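Local coordinates for protein 2-oxoadipate dioxygenase/decarboxylase, chloroplastic/amyloplastic (Oryza sativa, PDB 6W1K) that catalyses the iron(II)-dependent decarboxylation and hydroxylation of 2-oxoadipate to D-2-hydroxyglutarate in plant lysine catabolism, at residues A[63-68]-A[181-186]; A[70-75]-A[124-129]. One frame throughout, in Å; residues are numbered along the deposited sequence.

Contact 1: A[63-68]-A[181-186]; sequences RTFGVD and EYAAWT. With OOG (2-oxoadipic acid), chain F.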
loop_
_atom_site.group_PDB
_atom_site.type_symbol
_atom_site.label_atom_id
_atom_site.label_comp_id
_atom_site.label_asym_id
_atom_site.label_seq_id
_atom_site.Cartn_x
_atom_site.Cartn_y
_atom_site.Cartn_z
ATOM N N ARG A 63 0.312 -0.321 -7.109
ATOM C CA ARG A 63 0.763 -1.318 -8.062
ATOM C C ARG A 63 0.782 -0.752 -9.476
ATOM O O ARG A 63 -0.058 0.081 -9.842
ATOM C CB ARG A 63 -0.147 -2.544 -8.025
ATOM C CG ARG A 63 -0.169 -3.246 -6.674
ATOM C CD ARG A 63 -0.941 -4.541 -6.743
ATOM N NE ARG A 63 -0.929 -5.234 -5.461
ATOM C CZ ARG A 63 -1.642 -6.324 -5.213
ATOM N NH1 ARG A 63 -2.414 -6.837 -6.165
ATOM N NH2 ARG A 63 -1.596 -6.888 -4.025
ATOM N N THR A 64 1.745 -1.206 -10.278
ATOM C CA THR A 64 1.905 -0.620 -11.603
ATOM C C THR A 64 2.439 -1.644 -12.601
ATOM O O THR A 64 2.961 -2.701 -12.229
ATOM C CB THR A 64 2.856 0.581 -11.581
ATOM O OG1 THR A 64 4.204 0.106 -11.400
ATOM C CG2 THR A 64 2.535 1.581 -10.460
ATOM N N PHE A 65 2.322 -1.305 -13.886
ATOM C CA PHE A 65 2.923 -2.100 -14.955
ATOM C C PHE A 65 4.299 -1.544 -15.304
ATOM O O PHE A 65 4.415 -0.395 -15.750
ATOM C CB PHE A 65 2.043 -2.077 -16.198
ATOM C CG PHE A 65 0.776 -2.878 -16.076
ATOM C CD1 PHE A 65 0.813 -4.240 -15.871
ATOM C CD2 PHE A 65 -0.456 -2.261 -16.238
ATOM C CE1 PHE A 65 -0.370 -4.986 -15.811
ATOM C CE2 PHE A 65 -1.644 -2.990 -16.179
ATOM C CZ PHE A 65 -1.603 -4.346 -15.949
ATOM N N GLY A 66 5.337 -2.354 -15.115
ATOM C CA GLY A 66 6.698 -1.954 -15.422
ATOM C C GLY A 66 7.064 -2.023 -16.892
ATOM O O GLY A 66 7.883 -2.852 -17.321
ATOM N N VAL A 67 6.453 -1.151 -17.683
ATOM C CA VAL A 67 6.679 -1.119 -19.118
ATOM C C VAL A 67 6.308 0.268 -19.632
ATOM O O VAL A 67 5.350 0.887 -19.162
ATOM C CB VAL A 67 5.884 -2.244 -19.833
ATOM C CG1 VAL A 67 4.375 -2.029 -19.749
ATOM C CG2 VAL A 67 6.309 -2.361 -21.272
ATOM N N ASP A 68 7.108 0.760 -20.581
ATOM C CA ASP A 68 6.819 2.005 -21.318
ATOM C C ASP A 68 6.536 3.173 -20.383
ATOM O O ASP A 68 5.690 4.025 -20.651
ATOM C CB ASP A 68 5.648 1.816 -22.285
ATOM C CG ASP A 68 5.939 0.790 -23.386
ATOM O OD1 ASP A 68 4.958 0.267 -23.971
ATOM O OD2 ASP A 68 7.132 0.504 -23.664
ATOM N N GLU A 181 -1.789 -12.865 -11.138
ATOM C CA GLU A 181 -2.889 -12.206 -10.439
ATOM C C GLU A 181 -2.605 -10.736 -10.192
ATOM O O GLU A 181 -3.528 -9.915 -10.151
ATOM C CB GLU A 181 -3.157 -12.926 -9.129
ATOM C CG GLU A 181 -3.578 -14.401 -9.395
ATOM C CD GLU A 181 -4.319 -15.019 -8.229
ATOM O OE1 GLU A 181 -5.477 -14.614 -8.014
ATOM O OE2 GLU A 181 -3.744 -15.882 -7.528
ATOM N N TYR A 182 -1.338 -10.396 -9.984
ATOM C CA TYR A 182 -0.959 -8.997 -9.877
ATOM C C TYR A 182 -1.329 -8.244 -11.141
ATOM O O TYR A 182 -1.892 -7.146 -11.082
ATOM C CB TYR A 182 0.540 -8.929 -9.595
ATOM C CG TYR A 182 1.105 -7.535 -9.380
ATOM C CD1 TYR A 182 1.253 -6.655 -10.441
ATOM C CD2 TYR A 182 1.528 -7.122 -8.118
ATOM C CE1 TYR A 182 1.766 -5.398 -10.272
ATOM C CE2 TYR A 182 2.054 -5.852 -7.932
ATOM C CZ TYR A 182 2.189 -5.009 -9.021
ATOM O OH TYR A 182 2.721 -3.763 -8.887
ATOM N N ALA A 183 -0.987 -8.809 -12.309
ATOM C CA ALA A 183 -1.317 -8.130 -13.568
ATOM C C ALA A 183 -2.819 -7.912 -13.689
ATOM O O ALA A 183 -3.265 -6.860 -14.154
ATOM C CB ALA A 183 -0.817 -8.924 -14.777
ATOM N N ALA A 184 -3.610 -8.930 -13.337
ATOM C CA ALA A 184 -5.062 -8.824 -13.422
ATOM C C ALA A 184 -5.604 -7.745 -12.477
ATOM O O ALA A 184 -6.502 -6.972 -12.852
ATOM C CB ALA A 184 -5.687 -10.189 -13.109
ATOM N N TRP A 185 -5.091 -7.698 -11.244
ATOM C CA TRP A 185 -5.460 -6.635 -10.304
ATOM C C TRP A 185 -5.225 -5.259 -10.929
ATOM O O TRP A 185 -6.099 -4.391 -10.902
ATOM C CB TRP A 185 -4.671 -6.768 -8.978
ATOM C CG TRP A 185 -5.228 -5.847 -7.939
ATOM C CD1 TRP A 185 -6.173 -6.162 -7.003
ATOM C CD2 TRP A 185 -4.917 -4.460 -7.734
ATOM N NE1 TRP A 185 -6.491 -5.072 -6.274
ATOM C CE2 TRP A 185 -5.717 -4.014 -6.671
ATOM C CE3 TRP A 185 -4.041 -3.568 -8.329
ATOM C CZ2 TRP A 185 -5.695 -2.708 -6.213
ATOM C CZ3 TRP A 185 -3.992 -2.267 -7.850
ATOM C CH2 TRP A 185 -4.840 -1.847 -6.824
ATOM N N THR A 186 -4.035 -5.044 -11.486
ATOM C CA THR A 186 -3.678 -3.727 -11.992
ATOM C C THR A 186 -4.471 -3.365 -13.237
ATOM O O THR A 186 -4.819 -2.196 -13.420
ATOM C CB THR A 186 -2.174 -3.703 -12.242
ATOM O OG1 THR A 186 -1.520 -4.151 -11.060
ATOM C CG2 THR A 186 -1.639 -2.334 -12.521
HETATM C C2 OOG F . 2.034 -4.375 -1.560
HETATM C C3 OOG F . 2.331 -5.533 -0.606
HETATM C C4 OOG F . 3.627 -5.261 0.167
HETATM C C6 OOG F . 4.130 -4.507 2.655
HETATM O O4 OOG F . 5.205 -5.156 2.687
HETATM O O3 OOG F . 3.663 -4.027 3.712
HETATM C C5 OOG F . 3.392 -4.305 1.337
HETATM C C1 OOG F . 0.878 -4.703 -2.517
HETATM O O1 OOG F . 0.727 -4.070 -3.504
HETATM O O2 OOG F . -0.018 -5.739 -2.251
HETATM O O5 OOG F . 2.642 -3.400 1.232
#

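Contact 2: A[70-75]-A[124-129]; sequences YGIKSL and ISELLV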
loop_
_atom_site.group_PDB
_atom_site.type_symbol
_atom_site.label_atom_id
_atom_site.label_comp_id
_atom_site.label_asym_id
_atom_site.label_seq_id
_atom_site.Cartn_x
_atom_site.Cartn_y
_atom_site.Cartn_z
ATOM N N TYR A 70 5.129 3.186 -17.477
ATOM C CA TYR A 70 3.932 3.062 -16.635
ATOM C C TYR A 70 4.241 2.533 -15.236
ATOM O O TYR A 70 3.315 2.341 -14.430
ATOM C CB TYR A 70 2.891 2.178 -17.356
ATOM C CG TYR A 70 2.009 3.019 -18.272
ATOM C CD1 TYR A 70 2.460 3.438 -19.521
ATOM C CD2 TYR A 70 0.759 3.482 -17.843
ATOM C CE1 TYR A 70 1.689 4.273 -20.317
ATOM C CE2 TYR A 70 -0.015 4.325 -18.637
ATOM C CZ TYR A 70 0.458 4.724 -19.850
ATOM O OH TYR A 70 -0.334 5.547 -20.615
ATOM N N GLY A 71 5.510 2.315 -14.919
ATOM C CA GLY A 71 5.921 1.640 -13.694
ATOM C C GLY A 71 6.102 2.563 -12.509
ATOM O O GLY A 71 5.432 3.586 -12.370
ATOM N N ILE A 72 7.009 2.165 -11.621
ATOM C CA ILE A 72 7.211 2.882 -10.367
ATOM C C ILE A 72 7.404 4.377 -10.624
ATOM O O ILE A 72 6.839 5.217 -9.921
ATOM C CB ILE A 72 8.394 2.285 -9.607
ATOM C CG1 ILE A 72 8.073 0.867 -9.143
ATOM C CG2 ILE A 72 8.742 3.140 -8.404
ATOM C CD1 ILE A 72 9.286 0.085 -8.748
ATOM N N LYS A 73 8.179 4.728 -11.651
ATOM C CA LYS A 73 8.521 6.126 -11.857
ATOM C C LYS A 73 7.295 6.991 -12.150
ATOM O O LYS A 73 7.329 8.204 -11.887
ATOM C CB LYS A 73 9.533 6.233 -12.985
ATOM C CG LYS A 73 9.004 5.755 -14.315
ATOM C CD LYS A 73 9.926 6.163 -15.465
ATOM C CE LYS A 73 10.968 5.119 -15.748
ATOM N NZ LYS A 73 11.375 5.120 -17.187
ATOM N N SER A 74 6.207 6.396 -12.663
ATOM C CA SER A 74 5.044 7.184 -13.044
ATOM C C SER A 74 4.344 7.761 -11.820
ATOM O O SER A 74 3.701 8.815 -11.912
ATOM C CB SER A 74 4.087 6.328 -13.896
ATOM O OG SER A 74 3.402 5.360 -13.116
ATOM N N LEU A 75 4.480 7.115 -10.671
ATOM C CA LEU A 75 3.987 7.678 -9.420
ATOM C C LEU A 75 5.079 8.291 -8.568
ATOM O O LEU A 75 4.813 9.238 -7.824
ATOM C CB LEU A 75 3.310 6.608 -8.573
ATOM C CG LEU A 75 1.839 6.358 -8.858
ATOM C CD1 LEU A 75 1.480 5.055 -8.113
ATOM C CD2 LEU A 75 1.002 7.538 -8.434
ATOM N N ILE A 124 5.729 1.318 -3.603
ATOM C CA ILE A 124 5.273 1.277 -4.992
ATOM C C ILE A 124 5.941 0.082 -5.660
ATOM O O ILE A 124 7.174 -0.025 -5.659
ATOM C CB ILE A 124 5.603 2.549 -5.778
ATOM C CG1 ILE A 124 5.096 3.789 -5.029
ATOM C CG2 ILE A 124 4.951 2.468 -7.134
ATOM C CD1 ILE A 124 5.514 5.121 -5.639
ATOM N N SER A 125 5.145 -0.809 -6.192
ATOM C CA SER A 125 5.673 -1.981 -6.875
ATOM C C SER A 125 5.343 -1.871 -8.362
ATOM O O SER A 125 4.492 -1.070 -8.783
ATOM C CB SER A 125 5.119 -3.252 -6.244
ATOM O OG SER A 125 3.721 -3.295 -6.332
ATOM N N GLU A 126 6.082 -2.630 -9.168
ATOM C CA GLU A 126 5.767 -2.753 -10.583
ATOM C C GLU A 126 5.938 -4.196 -11.041
ATOM O O GLU A 126 6.828 -4.905 -10.579
ATOM C CB GLU A 126 6.654 -1.844 -11.452
ATOM C CG GLU A 126 8.128 -2.203 -11.482
ATOM C CD GLU A 126 9.005 -1.159 -12.197
ATOM O OE1 GLU A 126 8.535 -0.039 -12.519
ATOM O OE2 GLU A 126 10.183 -1.465 -12.430
ATOM N N LEU A 127 5.093 -4.605 -11.973
ATOM C CA LEU A 127 5.252 -5.900 -12.632
ATOM C C LEU A 127 6.321 -5.823 -13.721
ATOM O O LEU A 127 6.316 -4.907 -14.556
ATOM C CB LEU A 127 3.910 -6.310 -13.219
ATOM C CG LEU A 127 3.845 -7.656 -13.955
ATOM C CD1 LEU A 127 3.944 -8.849 -13.066
ATOM C CD2 LEU A 127 2.494 -7.624 -14.691
ATOM N N LEU A 128 7.224 -6.797 -13.724
ATOM C CA LEU A 128 8.282 -6.879 -14.733
ATOM C C LEU A 128 7.689 -7.560 -15.962
ATOM O O LEU A 128 7.817 -8.774 -16.169
ATOM C CB LEU A 128 9.495 -7.601 -14.180
ATOM C CG LEU A 128 10.084 -7.008 -12.899
ATOM C CD1 LEU A 128 11.123 -7.973 -12.325
ATOM C CD2 LEU A 128 10.677 -5.634 -13.160
ATOM N N VAL A 129 7.042 -6.734 -16.788
ATOM C CA VAL A 129 6.184 -7.226 -17.863
ATOM C C VAL A 129 6.981 -8.052 -18.855
ATOM O O VAL A 129 6.491 -9.057 -19.383
ATOM C CB VAL A 129 5.487 -6.044 -18.559
ATOM C CG1 VAL A 129 4.701 -6.502 -19.804
ATOM C CG2 VAL A 129 4.547 -5.389 -17.613
HETATM O O HOH W 1 9.595 2.496 -13.228
#

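Contact 1: A[63-68]-A[181-186]
R63 reaches from near the end of strand 57-65 between two aromatic side chains of helix 181-189, Y182 and W185. Its CG stands anti to the carbonyl carbon (chi1 -61°), the chain extended from there to NE. R63 CD lies over the Y182 ring face, 4.0 Å from the ring centroid, in CH-pi contact, and the guanidinium plane is nearly parallel to that ring. R63 NH1, also hydrogen-bonded to T306 OG1, sits above the W185 indole, toward its rim and 3.5 Å from W185 CG; with these two planes 61° apart, this is a tilted cation-pi contact. In plane at its edge, the R63 guanidinium holds the 2-oxoadipate carboxylate remote from the 2-oxo group by two nearly straight bonds, R63 NE to O1 at 2.8 Å and R63 NH2 to O2 at 2.6 Å. Y182 CG is anti to the backbone N (chi1 -177°), and Y182 OH accepts from T64 N at 3.1 Å; S125 OG is its second partner. T186 CG2 lies over one F65 ring face; T186 OG1 donates to Y182 O. This bidentate arginine-carboxylate pair, flanked by aromatic rings, belongs to the substrate pocket of this glyoxalase-clan dioxygenase.

Contact 2: A[70-75]-A[124-129]
G71 and I72, at the start of helix 72-81, pass beside strand 121-127, with the CA atoms of G71 and E126 5.4 Å apart. G71 CA lies 3.3 Å from E126 OE1. I72 N, at the helix start, donates to E126 OE1 over 2.8 Å in a nearly straight bond (169°), meeting the oxygen on its anti side and 25° out of the carboxylate plane. A water donates to the same OE1 and accepts from K73 N. Strand 57-65, helix 72-81 and strands 85-92, 97-103 and 121-127 follow the beta-alpha-beta-beta-beta order of the glyoxalase (VOC) clan: the helix joins the module's first strand to its second and packs here on its last, which pairs parallel with the first. The E126 chain, extended beyond CG, carries CD to 3.7 Å from the I72 CD1 methyl, the two side chains crossing at about a right angle, and OE1 to I72 N. R98 forms a salt bridge with OE2. An alanine in place of E126 would probably leave I72 N and the R98 guanidinium without their acidic partner. Obliquely across, I72 CG1 meets I124 CG2 at 4.0 Å, and I124 CD1 reaches L75 CB, also at 4.0 Å.

Both contacts are buried and draw on neighbouring parallel strands of one sheet, 57-65 in contact 1 and 121-127 in contact 2, but each brings a different helix to it. Contact 1 takes helix 181-189 and is rich in aromatic rings around a charge committed to the substrate; contact 2 takes helix 72-81 and joins aliphatic packing to a carboxylate that accepts from one backbone N-H directly and reaches the next through water. The two meet directly where G66 N lies 2.8 Å from L127 O, probably hydrogen-bonded. R63 binds the ligand; in contact 2, S125 points away from helix 72-81 and its side chain comes within about 4 Å of 2-oxoadipate, while I124 and E126 point toward the helix.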